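Local atomic coordinates of homocysteine S-methyltransferase (Escherichia coli, PDB entry 5DMM), a protein that catalyses methyl transfer from S-methylmethionine, or less efficiently S-adenosylmethionine, to homocysteine, giving methionine, with zinc as cofactor. Residues 99-103 with 115-119. Residues are numbered along the deposited sequence.
Sequences ARKAR and TLLVA
Arg103 lies across Leu116 and reaches along the backbone to Val118. With chi1 and chi2 t its chain extends past Leu116, and chi3 p turns the guanidinium to Leu116 O and Val118. Arg103 CD packs on Leu116 CB at 3.8 Å. Arg103 NH1 donates a hydrogen bond to Leu116 O at 3.0 Å. Val118 CG2 sits over one face of the Arg103 guanidinium, 3.8 Å from Arg103 NH1. The same NH1 forms a salt bridge with Asp163, which also accepts a hydrogen bond from Val118 N. One helical turn earlier, Ala99 CB meets Val118 CG1 at 3.7 Å. Arg100 CG adds a looser contact to Val118 CG2 at 4.1 Å. Residues 99-103 are regular helix; 116-119 are extended. The axes of helix 99-103 and strand 117-119 run nearly antiparallel (167°) and approach to 8.8 Å. CA atoms pair Ala99 with Val118 (6.5 Å) and Arg103 with Leu116 (7.0 Å). This is the helix-to-strand half of a right-handed beta-alpha-beta crossover in the TIM barrel: helix 85-109 packs outside strand 117-122, beside helix 48-61, and the strand lies between parallel strands 65-67 and 164-170.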
loop_
_atom_site.group_PDB
_atom_site.type_symbol
_atom_site.label_atom_id
_atom_site.label_comp_id
_atom_site.label_asym_id
_atom_site.label_seq_id
_atom_site.Cartn_x
_atom_site.Cartn_y
_atom_site.Cartn_z
ATOM N N ALA A 99 13.242 4.435 -0.512
ATOM C CA ALA A 99 12.336 5.140 0.390
ATOM C C ALA A 99 13.047 5.462 1.705
ATOM O O ALA A 99 12.836 6.529 2.296
ATOM C CB ALA A 99 11.056 4.308 0.653
ATOM N N ARG A 100 13.883 4.539 2.174
ATOM C CA ARG A 100 14.624 4.775 3.409
ATOM C C ARG A 100 15.629 5.914 3.209
ATOM O O ARG A 100 15.845 6.722 4.116
ATOM C CB ARG A 100 15.332 3.495 3.869
ATOM C CG ARG A 100 14.374 2.364 4.262
ATOM C CD ARG A 100 15.152 1.125 4.672
ATOM N NE ARG A 100 15.977 1.416 5.837
ATOM C CZ ARG A 100 17.022 0.697 6.231
ATOM N NH1 ARG A 100 17.400 -0.376 5.545
ATOM N NH2 ARG A 100 17.694 1.060 7.316
ATOM N N LYS A 101 16.232 5.975 2.022
ATOM C CA LYS A 101 17.160 7.060 1.697
ATOM C C LYS A 101 16.446 8.406 1.685
ATOM O O LYS A 101 16.996 9.396 2.157
ATOM C CB LYS A 101 17.837 6.828 0.341
ATOM C CG LYS A 101 18.799 5.639 0.292
ATOM C CD LYS A 101 20.097 5.911 1.022
ATOM C CE LYS A 101 21.121 4.806 0.763
ATOM N NZ LYS A 101 21.425 4.638 -0.690
ATOM N N ALA A 102 15.226 8.442 1.147
ATOM C CA ALA A 102 14.435 9.671 1.151
ATOM C C ALA A 102 14.068 10.106 2.576
ATOM O O ALA A 102 14.028 11.301 2.880
ATOM C CB ALA A 102 13.174 9.502 0.312
ATOM N N ARG A 103 13.804 9.131 3.442
ATOM C CA ARG A 103 13.520 9.406 4.846
ATOM C C ARG A 103 14.746 9.986 5.556
ATOM O O ARG A 103 14.627 10.923 6.354
ATOM C CB ARG A 103 13.054 8.139 5.561
ATOM C CG ARG A 103 12.799 8.347 7.055
ATOM C CD ARG A 103 12.139 7.119 7.691
ATOM N NE ARG A 103 12.991 5.935 7.609
ATOM C CZ ARG A 103 12.591 4.707 7.925
ATOM N NH1 ARG A 103 11.344 4.501 8.342
ATOM N NH2 ARG A 103 13.432 3.687 7.815
ATOM N N THR A 115 8.136 10.755 13.758
ATOM C CA THR A 115 8.398 9.427 13.221
ATOM C C THR A 115 7.905 9.304 11.786
ATOM O O THR A 115 6.788 9.705 11.477
ATOM C CB THR A 115 7.735 8.339 14.081
ATOM O OG1 THR A 115 8.214 8.452 15.426
ATOM C CG2 THR A 115 8.067 6.949 13.538
ATOM N N LEU A 116 8.757 8.771 10.912
ATOM C CA LEU A 116 8.390 8.527 9.519
ATOM C C LEU A 116 8.544 7.030 9.217
ATOM O O LEU A 116 9.499 6.388 9.665
ATOM C CB LEU A 116 9.253 9.357 8.556
ATOM C CG LEU A 116 9.246 10.880 8.703
ATOM C CD1 LEU A 116 10.111 11.518 7.632
ATOM C CD2 LEU A 116 7.824 11.441 8.639
ATOM N N LEU A 117 7.603 6.482 8.457
ATOM C CA LEU A 117 7.584 5.056 8.175
ATOM C C LEU A 117 7.832 4.753 6.694
ATOM O O LEU A 117 7.664 5.626 5.822
ATOM C CB LEU A 117 6.250 4.454 8.606
ATOM C CG LEU A 117 5.912 4.586 10.096
ATOM C CD1 LEU A 117 4.515 4.069 10.367
ATOM C CD2 LEU A 117 6.948 3.856 10.939
ATOM N N VAL A 118 8.254 3.518 6.430
ATOM C CA VAL A 118 8.316 2.983 5.075
ATOM C C VAL A 118 7.481 1.697 5.017
ATOM O O VAL A 118 7.730 0.748 5.766
ATOM C CB VAL A 118 9.766 2.684 4.633
ATOM C CG1 VAL A 118 9.792 2.025 3.244
ATOM C CG2 VAL A 118 10.611 3.951 4.643
ATOM N N ALA A 119 6.481 1.667 4.148
ATOM C CA ALA A 119 5.660 0.474 4.014
ATOM C C ALA A 119 5.985 -0.218 2.707
ATOM O O ALA A 119 5.977 0.421 1.657
ATOM C CB ALA A 119 4.188 0.827 4.081
#